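Local coordinates for protein inositol dehydrogenase (Lactobacillus casei, PDB 4MKX) that probably oxidises scyllo-inositol with NAD as cofactor, as a member of the Gfo/Idh/MocA family of Rossmann-fold dehydrogenases, at residues 162-167 with 246-251; 212-217 with 237-242; 195-200 with 333-338; 260-265 with 274-279. All blocks are in the same frame, centred on the assembly; numbering follows the deposited sequence.

Contact 1 (162-167 with 246-251); sequences ITLIRS and MAILVA
Leu164 to Ser167 lie beside Met246 to Leu249 in register, the parallel strand pair of the C-terminal domain's mixed sheet. Five backbone hydrogen bonds build the ladder. Met246 N gives to Thr163 O at 3.1 Å, and Ile165 N returns a bond to Met246 O at 3.0 Å. Ile248 N meets Ile165 O at 2.8 Å, nearly along the C=O axis; Ser167 N to Ile248 O and Val250 N to Ser167 O complete the set. The carbonyls also take CA-H...O contacts, the shortest from Ala247 CA to Ile165 O at 3.1 Å.

Among apolar contacts, on one face Leu164 CD1 touches Met246 CB and, at 4.2 Å, Ile248 CD1. The Arg166 side chain, its CG anti to the backbone N (chi1 173°), crosses that of Ile248 obliquely, CG 4.2 Å from CB; farther out, NH2 forms salt bridges with Glu262 and Glu264. Ile248 also packs on Ile248 of the second subunit. On the other face, Leu249 CD2 rests 4.1 Å from Ser167 CB.

Ser167 OG bonds to Asp199 and Thr263. The chemistry thus divides strand 162-172: main chain and carbons meet strand 246-252, while buried polar ends find partners beyond it.

Contact 2 (212-217 with 237-242); sequences DKVWAI and ALMQLE
Lys213 to Ala216 run antiparallel to Ala237 to Gln240, the strand axes 4.8 Å apart and at 175°. Lys213 with Gln240 and Trp215 with Leu238 are the hydrogen-bonded pairs; Gln240 N to Lys213 O, at 2.9 Å, is the straightest bond. A classic beta bulge follows: Asp212 and Lys213 both face Gln240, whose carbonyl O accepts in its plane from Asp212 N at 2.9 Å and Lys213 N at 3.2 Å. A water donates to both Asp212 OD2 and Leu241 O.

These two strands belong to the mixed sheet of the C-terminal domain, and Val214 and Met239 share its face toward helices 328-347 and 197-207. They lie side by side, Val214 CG1 3.6 Å from Met239 CG, which stands anti to the carbonyl carbon (chi1 -53°). Ala216 CB and Ala237 CB meet at 4.0 Å.

On the opposite face the Lys213 chain runs alongside Gln240, CD 3.7 Å from OE1, which accepts a hydrogen bond from Asn348 of the second subunit. Trp215 packs on Trp215 of that subunit and bonds through NE1 to Asn348 of its own chain, whose Ile217 CG2 sits over one face of this indole, toward the rim.

Contact 3 (195-200 with 333-338); sequences MSIHDI and QGTKAA
Ile197 and Ile200, in the first turn of helix 197-207, pack against Gly334, Ala337 and Ala338 of helix 328-347, branched side chains against residues with little or no side chain. Ile200 carries most of it. Its CG1 stands anti to the carbonyl carbon (chi1 -71°), and CD1 beyond reaches 3.6 Å from Ala338 N and 3.8 Å from Ala337 CB. The other branch, CG2, meets the same Ala337 CB and comes within 4.0 Å of Gly334 CA, so both branches of Ile200 press on one methyl from the same side. Ala338 N is already bonded to Gly334 O within its helix, and Ile200 CD1 lies 3.9 Å from that oxygen.

Both helices cover the same face of the C-terminal domain's mixed sheet, and the contact joins them side by side there. An alanine at Ile200 would lack CG1, CG2 and CD1 and would probably open a gap beside Gly334, Ala337 and Ala338.

Ile197 places CG1 4.1 Å from Ala338 CB and also packs on Pro112 and Phe139. Thr335 hydrogen-bonds through OG1 to Gly114 O and touches Ile120, which belong to the NAD-binding Rossmann part of the chain.

Contact 4 (260-265 with 274-279); sequences HVETEI and IAQVPE
Thr263 and Ile274 form an antiparallel hydrogen-bonded pair, Ile274 N to Thr263 O at 2.8 Å and Thr263 N to Ile274 O at 3.1 Å. It is the pair farthest from the turn in the hairpin of strands 260-267 and 271-274, at the border of the C-terminal mixed sheet, which Ile274 carries on by pairing with a strand of the third subunit. Beyond Ile274 the chain leaves strand geometry but stays against the side chains of strand 260-267.

On one face Ile274 CD1 packs 4.1 Å from Thr263 CB. Glu262, extended with CG anti to its backbone N (chi1 176°), lies against the departing chain: CG is 3.4 Å from Ala275 O, and OE2 is 3.6 Å from Gln276 CA. Its OE1 takes a bond of 2.9 Å from His260 NE2, in the plane of the imidazole, on the anti side of the carboxylate and 34° out of the carboxylate plane. The oxygens also meet arginines: OE2 pairs with Arg166, OE1 with Arg273 of the second subunit. An alanine at Glu262 would probably leave His260 NE2 without this acceptor, its ring then held through ND1 by His257, and cost each arginine one carboxylate partner.

The ring of His260 crosses Pro278 at about a right angle, ND1 3.8 Å from CD. Over the ring's centre sits a water that donates to Ala275 O, at 2.7 Å, and weakly to Val261 O.

Contacts 1, 2 and 4 all belong to the mixed sheet of the C-terminal domain; contact 3 joins two helices and lies nearest the centre of the chain. Contacts 1 and 2 touch through strands 246-252 and 234-241, where Ala247 O probably accepts from Met239 N, and contact 4 adjoins contact 1. All four are largely buried, though the Asp212 and Glu242 end of contact 2 reaches solvent. The three sheet contacts also meet the second subunit, whereas no other chain touches contact 3. Their chemistry differs: backbone ladders in contacts 1 and 2, carbon packing in contact 3, and a single ladder pair followed by a carboxylate network in contact 4, which also meets the third subunit.

Contact 1 (162-167 with 246-251)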
loop_
_atom_site.group_PDB
_atom_site.type_symbol
_atom_site.label_atom_id
_atom_site.label_comp_id
_atom_site.label_asym_id
_atom_site.label_seq_id
_atom_site.Cartn_x
_atom_site.Cartn_y
_atom_site.Cartn_z
ATOM N N ILE A 162 -4.173 -18.466 17.708
ATOM C CA ILE A 162 -3.157 -18.405 16.671
ATOM C C ILE A 162 -2.913 -19.775 16.061
ATOM O O ILE A 162 -2.703 -20.748 16.767
ATOM C CB ILE A 162 -1.853 -17.852 17.261
ATOM C CG1 ILE A 162 -2.082 -16.406 17.692
ATOM C CG2 ILE A 162 -0.716 -17.993 16.245
ATOM C CD1 ILE A 162 -0.913 -15.789 18.453
ATOM N N THR A 163 -2.962 -19.867 14.737
ATOM C CA THR A 163 -2.732 -21.145 14.078
ATOM C C THR A 163 -1.347 -21.205 13.429
ATOM O O THR A 163 -0.746 -22.258 13.338
ATOM C CB THR A 163 -3.771 -21.398 12.996
ATOM O OG1 THR A 163 -3.534 -20.484 11.930
ATOM C CG2 THR A 163 -5.168 -21.181 13.522
ATOM N N LEU A 164 -0.840 -20.066 12.966
ATOM C CA LEU A 164 0.449 -20.067 12.287
ATOM C C LEU A 164 1.146 -18.728 12.488
ATOM O O LEU A 164 0.518 -17.676 12.414
ATOM C CB LEU A 164 0.263 -20.327 10.783
ATOM C CG LEU A 164 1.533 -20.476 9.928
ATOM C CD1 LEU A 164 1.240 -21.427 8.789
ATOM C CD2 LEU A 164 1.986 -19.141 9.356
ATOM N N ILE A 165 2.447 -18.780 12.739
ATOM C CA ILE A 165 3.235 -17.560 12.744
ATOM C C ILE A 165 4.373 -17.712 11.745
ATOM O O ILE A 165 5.060 -18.722 11.728
ATOM C CB ILE A 165 3.796 -17.252 14.139
ATOM C CG1 ILE A 165 2.652 -16.916 15.082
ATOM C CG2 ILE A 165 4.725 -16.044 14.065
ATOM C CD1 ILE A 165 3.119 -16.538 16.482
ATOM N N ARG A 166 4.547 -16.705 10.890
ATOM C CA ARG A 166 5.660 -16.688 9.945
ATOM C C ARG A 166 6.504 -15.480 10.313
ATOM O O ARG A 166 5.982 -14.381 10.446
ATOM C CB ARG A 166 5.162 -16.535 8.504
ATOM C CG ARG A 166 6.303 -16.343 7.508
ATOM C CD ARG A 166 5.815 -16.216 6.036
ATOM N NE ARG A 166 4.902 -15.094 5.820
ATOM C CZ ARG A 166 5.289 -13.849 5.571
ATOM N NH1 ARG A 166 6.583 -13.557 5.526
ATOM N NH2 ARG A 166 4.390 -12.888 5.393
ATOM N N SER A 167 7.793 -15.684 10.522
ATOM C CA SER A 167 8.658 -14.553 10.829
ATOM C C SER A 167 9.927 -14.584 9.991
ATOM O O SER A 167 10.561 -15.632 9.831
ATOM C CB SER A 167 8.964 -14.507 12.337
ATOM O OG SER A 167 9.260 -13.177 12.740
ATOM N N MET A 246 1.690 -23.970 14.167
ATOM C CA MET A 246 2.721 -24.026 13.158
ATOM C C MET A 246 3.503 -22.735 13.156
ATOM O O MET A 246 2.952 -21.677 13.409
ATOM C CB MET A 246 2.075 -24.258 11.799
ATOM C CG MET A 246 1.283 -25.543 11.767
ATOM S SD MET A 246 0.365 -25.756 10.245
ATOM C CE MET A 246 -0.985 -24.638 10.480
ATOM N N ALA A 247 4.790 -22.834 12.860
ATOM C CA ALA A 247 5.594 -21.631 12.678
ATOM C C ALA A 247 6.560 -21.819 11.531
ATOM O O ALA A 247 7.054 -22.911 11.282
ATOM C CB ALA A 247 6.344 -21.260 13.954
ATOM N N ILE A 248 6.805 -20.729 10.815
ATOM C CA ILE A 248 7.710 -20.728 9.683
ATOM C C ILE A 248 8.735 -19.641 9.925
ATOM O O ILE A 248 8.370 -18.518 10.286
ATOM C CB ILE A 248 6.945 -20.389 8.394
ATOM C CG1 ILE A 248 5.934 -21.492 8.087
ATOM C CG2 ILE A 248 7.906 -20.222 7.224
ATOM C CD1 ILE A 248 5.030 -21.174 6.942
ATOM N N LEU A 249 10.015 -19.964 9.762
ATOM C CA LEU A 249 11.060 -18.951 9.889
ATOM C C LEU A 249 11.842 -18.833 8.599
ATOM O O LEU A 249 12.083 -19.823 7.930
ATOM C CB LEU A 249 12.047 -19.324 10.994
ATOM C CG LEU A 249 11.533 -19.389 12.419
ATOM C CD1 LEU A 249 12.707 -19.666 13.354
ATOM C CD2 LEU A 249 10.848 -18.086 12.781
ATOM N N VAL A 250 12.247 -17.617 8.255
ATOM C CA VAL A 250 13.260 -17.443 7.221
ATOM C C VAL A 250 14.296 -16.489 7.789
ATOM O O VAL A 250 13.951 -15.488 8.411
ATOM C CB VAL A 250 12.691 -16.888 5.903
ATOM C CG1 VAL A 250 13.834 -16.512 4.965
ATOM C CG2 VAL A 250 11.803 -17.914 5.226
ATOM N N ALA A 251 15.567 -16.835 7.625
ATOM C CA ALA A 251 16.664 -15.994 8.089
ATOM C C ALA A 251 17.611 -15.831 6.925
ATOM O O ALA A 251 17.799 -16.744 6.126
ATOM C CB ALA A 251 17.379 -16.630 9.260
#

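Contact 2 (212-217 with 237-242)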
loop_
_atom_site.group_PDB
_atom_site.type_symbol
_atom_site.label_atom_id
_atom_site.label_comp_id
_atom_site.label_asym_id
_atom_site.label_seq_id
_atom_site.Cartn_x
_atom_site.Cartn_y
_atom_site.Cartn_z
ATOM N N ASP A 212 8.147 -27.659 19.704
ATOM C CA ASP A 212 8.340 -29.099 19.895
ATOM C C ASP A 212 9.377 -29.673 18.940
ATOM O O ASP A 212 10.419 -30.160 19.363
ATOM C CB ASP A 212 7.016 -29.847 19.742
ATOM C CG ASP A 212 7.143 -31.333 20.056
ATOM O OD1 ASP A 212 8.015 -31.698 20.871
ATOM O OD2 ASP A 212 6.368 -32.126 19.491
ATOM N N LYS A 213 9.098 -29.633 17.641
ATOM C CA LYS A 213 10.070 -30.162 16.700
ATOM C C LYS A 213 10.249 -29.250 15.501
ATOM O O LYS A 213 9.350 -28.485 15.165
ATOM C CB LYS A 213 9.720 -31.586 16.266
ATOM C CG LYS A 213 8.330 -31.749 15.720
ATOM C CD LYS A 213 8.057 -33.218 15.380
ATOM C CE LYS A 213 7.861 -34.043 16.631
ATOM N NZ LYS A 213 7.774 -35.501 16.335
ATOM N N VAL A 214 11.429 -29.322 14.899
ATOM C CA VAL A 214 11.820 -28.410 13.832
ATOM C C VAL A 214 12.559 -29.142 12.721
ATOM O O VAL A 214 13.187 -30.185 12.939
ATOM C CB VAL A 214 12.759 -27.297 14.360
ATOM C CG1 VAL A 214 12.120 -26.551 15.520
ATOM C CG2 VAL A 214 14.093 -27.875 14.794
ATOM N N TRP A 215 12.466 -28.599 11.514
ATOM C CA TRP A 215 13.336 -29.001 10.420
ATOM C C TRP A 215 13.808 -27.699 9.807
ATOM O O TRP A 215 13.034 -26.754 9.710
ATOM C CB TRP A 215 12.575 -29.840 9.383
ATOM C CG TRP A 215 13.423 -30.319 8.229
ATOM C CD1 TRP A 215 14.721 -30.756 8.279
ATOM C CD2 TRP A 215 13.024 -30.413 6.854
ATOM N NE1 TRP A 215 15.147 -31.114 7.022
ATOM C CE2 TRP A 215 14.132 -30.896 6.127
ATOM C CE3 TRP A 215 11.842 -30.117 6.170
ATOM C CZ2 TRP A 215 14.083 -31.116 4.748
ATOM C CZ3 TRP A 215 11.793 -30.333 4.797
ATOM C CH2 TRP A 215 12.910 -30.828 4.100
ATOM N N ALA A 216 15.076 -27.636 9.427
ATOM C CA ALA A 216 15.635 -26.432 8.837
ATOM C C ALA A 216 16.498 -26.814 7.656
ATOM O O ALA A 216 17.221 -27.831 7.680
ATOM C CB ALA A 216 16.443 -25.630 9.862
ATOM N N ILE A 217 16.404 -26.009 6.609
ATOM C CA ILE A 217 17.228 -26.182 5.425
ATOM C C ILE A 217 17.845 -24.844 5.052
ATOM O O ILE A 217 17.451 -23.799 5.558
ATOM C CB ILE A 217 16.431 -26.755 4.226
ATOM C CG1 ILE A 217 15.303 -25.815 3.797
ATOM C CG2 ILE A 217 15.860 -28.131 4.554
ATOM C CD1 ILE A 217 14.458 -26.403 2.646
ATOM N N ALA A 237 12.905 -22.614 7.987
ATOM C CA ALA A 237 12.561 -23.638 8.949
ATOM C C ALA A 237 11.067 -23.769 9.118
ATOM O O ALA A 237 10.315 -22.788 9.020
ATOM C CB ALA A 237 13.220 -23.328 10.295
ATOM N N LEU A 238 10.632 -24.995 9.395
ATOM C CA LEU A 238 9.250 -25.244 9.750
ATOM C C LEU A 238 9.262 -25.824 11.159
ATOM O O LEU A 238 10.099 -26.659 11.479
ATOM C CB LEU A 238 8.628 -26.242 8.779
ATOM C CG LEU A 238 7.167 -26.604 8.989
ATOM C CD1 LEU A 238 6.274 -25.373 8.875
ATOM C CD2 LEU A 238 6.795 -27.672 7.958
ATOM N N MET A 239 8.345 -25.361 11.994
ATOM C CA MET A 239 8.344 -25.744 13.399
ATOM C C MET A 239 6.941 -26.115 13.818
ATOM O O MET A 239 5.963 -25.471 13.437
ATOM C CB MET A 239 8.859 -24.583 14.255
ATOM C CG MET A 239 10.188 -24.057 13.786
ATOM S SD MET A 239 10.952 -22.952 14.979
ATOM C CE MET A 239 9.713 -21.679 15.036
ATOM N N GLN A 240 6.839 -27.165 14.623
ATOM C CA GLN A 240 5.563 -27.560 15.156
ATOM C C GLN A 240 5.656 -27.278 16.641
ATOM O O GLN A 240 6.604 -27.717 17.298
ATOM C CB GLN A 240 5.375 -29.053 14.942
ATOM C CG GLN A 240 4.005 -29.571 15.291
ATOM C CD GLN A 240 3.812 -30.977 14.734
ATOM O OE1 GLN A 240 4.647 -31.858 14.954
ATOM N NE2 GLN A 240 2.737 -31.180 13.993
ATOM N N LEU A 241 4.693 -26.528 17.157
ATOM C CA LEU A 241 4.717 -26.172 18.578
ATOM C C LEU A 241 3.954 -27.235 19.370
ATOM O O LEU A 241 3.362 -28.141 18.781
ATOM C CB LEU A 241 4.117 -24.788 18.792
ATOM C CG LEU A 241 5.014 -23.565 18.552
ATOM C CD1 LEU A 241 5.665 -23.533 17.170
ATOM C CD2 LEU A 241 4.214 -22.292 18.793
ATOM N N GLU A 242 3.965 -27.124 20.698
ATOM C CA GLU A 242 3.404 -28.168 21.563
ATOM C C GLU A 242 1.927 -28.503 21.335
ATOM O O GLU A 242 1.507 -29.640 21.575
ATOM C CB GLU A 242 3.626 -27.804 23.035
ATOM C CG GLU A 242 2.674 -26.736 23.533
ATOM C CD GLU A 242 3.044 -26.221 24.901
ATOM O OE1 GLU A 242 3.600 -27.003 25.708
ATOM O OE2 GLU A 242 2.787 -25.025 25.160
HETATM O O HOH W 1 3.706 -31.067 18.990
#

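Contact 3 (195-200 with 333-338)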
loop_
_atom_site.group_PDB
_atom_site.type_symbol
_atom_site.label_atom_id
_atom_site.label_comp_id
_atom_site.label_asym_id
_atom_site.label_seq_id
_atom_site.Cartn_x
_atom_site.Cartn_y
_atom_site.Cartn_z
ATOM N N MET A 195 20.505 -14.828 13.741
ATOM C CA MET A 195 19.408 -14.083 13.123
ATOM C C MET A 195 18.008 -14.407 13.644
ATOM O O MET A 195 17.107 -13.574 13.549
ATOM C CB MET A 195 19.423 -14.298 11.599
ATOM C CG MET A 195 20.600 -13.663 10.893
ATOM S SD MET A 195 20.629 -11.878 11.129
ATOM C CE MET A 195 19.229 -11.384 10.121
ATOM N N SER A 196 17.808 -15.612 14.170
ATOM C CA SER A 196 16.449 -16.062 14.445
ATOM C C SER A 196 16.040 -16.063 15.911
ATOM O O SER A 196 14.895 -16.379 16.217
ATOM C CB SER A 196 16.239 -17.467 13.879
ATOM O OG SER A 196 16.537 -17.488 12.496
ATOM N N ILE A 197 16.968 -15.742 16.812
ATOM C CA ILE A 197 16.642 -15.744 18.228
ATOM C C ILE A 197 15.493 -14.792 18.553
ATOM O O ILE A 197 14.616 -15.137 19.338
ATOM C CB ILE A 197 17.876 -15.440 19.116
ATOM C CG1 ILE A 197 18.838 -16.623 19.068
ATOM C CG2 ILE A 197 17.460 -15.234 20.564
ATOM C CD1 ILE A 197 19.811 -16.682 20.239
ATOM N N HIS A 198 15.468 -13.610 17.934
ATOM C CA HIS A 198 14.373 -12.687 18.185
ATOM C C HIS A 198 13.056 -13.233 17.656
ATOM O O HIS A 198 11.995 -12.985 18.236
ATOM C CB HIS A 198 14.629 -11.324 17.552
ATOM C CG HIS A 198 15.745 -10.553 18.179
ATOM N ND1 HIS A 198 15.713 -10.124 19.487
ATOM C CD2 HIS A 198 16.918 -10.111 17.664
ATOM C CE1 HIS A 198 16.825 -9.465 19.759
ATOM N NE2 HIS A 198 17.569 -9.431 18.664
ATOM N N ASP A 199 13.114 -13.968 16.550
ATOM C CA ASP A 199 11.913 -14.572 15.990
ATOM C C ASP A 199 11.378 -15.686 16.885
ATOM O O ASP A 199 10.172 -15.796 17.097
ATOM C CB ASP A 199 12.197 -15.104 14.585
ATOM C CG ASP A 199 12.507 -13.999 13.599
ATOM O OD1 ASP A 199 11.688 -13.065 13.471
ATOM O OD2 ASP A 199 13.572 -14.061 12.955
ATOM N N ILE A 200 12.283 -16.501 17.418
ATOM C CA ILE A 200 11.895 -17.526 18.378
ATOM C C ILE A 200 11.210 -16.885 19.579
ATOM O O ILE A 200 10.133 -17.312 19.994
ATOM C CB ILE A 200 13.104 -18.375 18.795
ATOM C CG1 ILE A 200 13.535 -19.268 17.623
ATOM C CG2 ILE A 200 12.764 -19.250 19.999
ATOM C CD1 ILE A 200 14.955 -19.757 17.738
ATOM N N GLN A 333 15.278 -20.876 26.507
ATOM C CA GLN A 333 14.476 -21.470 25.435
ATOM C C GLN A 333 14.841 -20.917 24.067
ATOM O O GLN A 333 14.809 -21.650 23.070
ATOM C CB GLN A 333 12.985 -21.297 25.687
ATOM C CG GLN A 333 12.476 -22.027 26.928
ATOM C CD GLN A 333 12.674 -23.533 26.866
ATOM O OE1 GLN A 333 12.823 -24.116 25.789
ATOM N NE2 GLN A 333 12.682 -24.169 28.030
ATOM N N GLY A 334 15.182 -19.634 24.010
ATOM C CA GLY A 334 15.615 -19.040 22.755
ATOM C C GLY A 334 16.872 -19.713 22.237
ATOM O O GLY A 334 16.986 -20.043 21.062
ATOM N N THR A 335 17.828 -19.944 23.127
ATOM C CA THR A 335 19.075 -20.575 22.728
ATOM C C THR A 335 18.837 -22.037 22.355
ATOM O O THR A 335 19.390 -22.539 21.376
ATOM C CB THR A 335 20.106 -20.484 23.858
ATOM O OG1 THR A 335 20.675 -19.173 23.844
ATOM C CG2 THR A 335 21.205 -21.490 23.654
ATOM N N LYS A 336 17.986 -22.704 23.122
ATOM C CA LYS A 336 17.713 -24.116 22.885
ATOM C C LYS A 336 17.098 -24.338 21.507
ATOM O O LYS A 336 17.547 -25.212 20.766
ATOM C CB LYS A 336 16.780 -24.665 23.955
ATOM C CG LYS A 336 16.515 -26.153 23.827
ATOM C CD LYS A 336 15.476 -26.618 24.837
ATOM C CE LYS A 336 16.023 -26.521 26.234
ATOM N NZ LYS A 336 17.376 -27.136 26.286
ATOM N N ALA A 337 16.083 -23.546 21.175
ATOM C CA ALA A 337 15.405 -23.686 19.878
ATOM C C ALA A 337 16.363 -23.368 18.745
ATOM O O ALA A 337 16.348 -24.037 17.708
ATOM C CB ALA A 337 14.160 -22.809 19.804
ATOM N N ALA A 338 17.198 -22.354 18.931
ATOM C CA ALA A 338 18.176 -22.004 17.906
ATOM C C ALA A 338 19.191 -23.128 17.682
ATOM O O ALA A 338 19.553 -23.431 16.545
ATOM C CB ALA A 338 18.875 -20.684 18.253
#

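Contact 4 (260-265 with 274-279)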
loop_
_atom_site.group_PDB
_atom_site.type_symbol
_atom_site.label_atom_id
_atom_site.label_comp_id
_atom_site.label_asym_id
_atom_site.label_seq_id
_atom_site.Cartn_x
_atom_site.Cartn_y
_atom_site.Cartn_z
ATOM N N HIS A 260 14.940 -6.545 6.306
ATOM C CA HIS A 260 13.582 -7.080 6.236
ATOM C C HIS A 260 13.278 -7.900 7.473
ATOM O O HIS A 260 13.748 -9.027 7.610
ATOM C CB HIS A 260 13.369 -7.932 4.989
ATOM C CG HIS A 260 11.936 -8.313 4.768
ATOM N ND1 HIS A 260 11.137 -7.697 3.825
ATOM C CD2 HIS A 260 11.147 -9.223 5.387
ATOM C CE1 HIS A 260 9.931 -8.233 3.851
ATOM N NE2 HIS A 260 9.909 -9.166 4.788
ATOM N N VAL A 261 12.500 -7.320 8.377
ATOM C CA VAL A 261 12.014 -8.033 9.556
ATOM C C VAL A 261 10.499 -7.928 9.536
ATOM O O VAL A 261 9.933 -6.834 9.581
ATOM C CB VAL A 261 12.582 -7.449 10.852
ATOM C CG1 VAL A 261 11.898 -8.054 12.059
ATOM C CG2 VAL A 261 14.071 -7.748 10.929
ATOM N N GLU A 262 9.849 -9.069 9.415
ATOM C CA GLU A 262 8.418 -9.114 9.170
ATOM C C GLU A 262 7.874 -10.273 9.986
ATOM O O GLU A 262 8.505 -11.325 10.063
ATOM C CB GLU A 262 8.140 -9.368 7.682
ATOM C CG GLU A 262 6.646 -9.530 7.334
ATOM C CD GLU A 262 6.413 -10.099 5.963
ATOM O OE1 GLU A 262 7.401 -10.493 5.295
ATOM O OE2 GLU A 262 5.232 -10.179 5.539
ATOM N N THR A 263 6.727 -10.067 10.627
ATOM C CA THR A 263 6.078 -11.149 11.362
ATOM C C THR A 263 4.613 -11.192 10.998
ATOM O O THR A 263 3.904 -10.192 11.097
ATOM C CB THR A 263 6.231 -10.951 12.873
ATOM O OG1 THR A 263 7.626 -10.937 13.185
ATOM C CG2 THR A 263 5.596 -12.107 13.632
ATOM N N GLU A 264 4.161 -12.372 10.588
ATOM C CA GLU A 264 2.786 -12.594 10.183
ATOM C C GLU A 264 2.145 -13.536 11.188
ATOM O O GLU A 264 2.739 -14.552 11.559
ATOM C CB GLU A 264 2.794 -13.262 8.811
ATOM C CG GLU A 264 1.506 -13.878 8.378
ATOM C CD GLU A 264 1.698 -14.632 7.091
ATOM O OE1 GLU A 264 1.754 -13.968 6.033
ATOM O OE2 GLU A 264 1.843 -15.872 7.129
ATOM N N ILE A 265 0.940 -13.195 11.632
ATOM C CA ILE A 265 0.208 -14.052 12.560
ATOM C C ILE A 265 -1.142 -14.388 11.925
ATOM O O ILE A 265 -1.927 -13.494 11.608
ATOM C CB ILE A 265 -0.010 -13.332 13.910
ATOM C CG1 ILE A 265 1.325 -12.835 14.480
ATOM C CG2 ILE A 265 -0.657 -14.285 14.912
ATOM C CD1 ILE A 265 1.163 -11.966 15.690
ATOM N N ILE A 274 3.112 -7.594 10.649
ATOM C CA ILE A 274 3.893 -6.503 11.189
ATOM C C ILE A 274 5.026 -6.274 10.201
ATOM O O ILE A 274 5.853 -7.155 9.987
ATOM C CB ILE A 274 4.445 -6.887 12.558
ATOM C CG1 ILE A 274 3.278 -7.273 13.470
ATOM C CG2 ILE A 274 5.267 -5.746 13.134
ATOM C CD1 ILE A 274 3.643 -8.289 14.521
ATOM N N ALA A 275 5.015 -5.096 9.571
ATOM C CA ALA A 275 5.993 -4.696 8.556
ATOM C C ALA A 275 6.070 -5.670 7.389
ATOM O O ALA A 275 7.145 -6.148 7.034
ATOM C CB ALA A 275 7.370 -4.460 9.169
ATOM N N GLN A 276 4.905 -5.933 6.809
ATOM C CA GLN A 276 4.775 -6.643 5.541
ATOM C C GLN A 276 5.863 -6.198 4.572
ATOM O O GLN A 276 6.503 -7.029 3.909
ATOM C CB GLN A 276 3.390 -6.320 4.989
ATOM C CG GLN A 276 3.063 -6.901 3.658
ATOM C CD GLN A 276 1.593 -6.788 3.365
ATOM O OE1 GLN A 276 0.871 -7.766 3.472
ATOM N NE2 GLN A 276 1.140 -5.594 2.987
ATOM N N VAL A 277 6.085 -4.886 4.506
ATOM C CA VAL A 277 7.285 -4.356 3.873
ATOM C C VAL A 277 7.911 -3.341 4.824
ATOM O O VAL A 277 7.207 -2.693 5.610
ATOM C CB VAL A 277 6.984 -3.728 2.501
ATOM C CG1 VAL A 277 6.531 -4.803 1.496
ATOM C CG2 VAL A 277 5.929 -2.649 2.648
ATOM N N PRO A 278 9.244 -3.214 4.795
ATOM C CA PRO A 278 9.874 -2.373 5.817
ATOM C C PRO A 278 9.860 -0.891 5.454
ATOM O O PRO A 278 10.891 -0.342 5.071
ATOM C CB PRO A 278 11.316 -2.888 5.856
ATOM C CG PRO A 278 11.556 -3.496 4.494
ATOM C CD PRO A 278 10.215 -4.014 4.014
ATOM N N GLU A 279 8.707 -0.248 5.593
ATOM C CA GLU A 279 8.574 1.155 5.214
ATOM C C GLU A 279 9.492 2.056 6.041
ATOM O O GLU A 279 9.509 1.979 7.279
ATOM C CB GLU A 279 7.128 1.607 5.408
ATOM C CG GLU A 279 6.118 0.723 4.729
ATOM C CD GLU A 279 4.707 0.957 5.231
ATOM O OE1 GLU A 279 4.513 1.824 6.110
ATOM O OE2 GLU A 279 3.791 0.274 4.735
HETATM O O HOH W 2 9.839 -6.014 6.712
#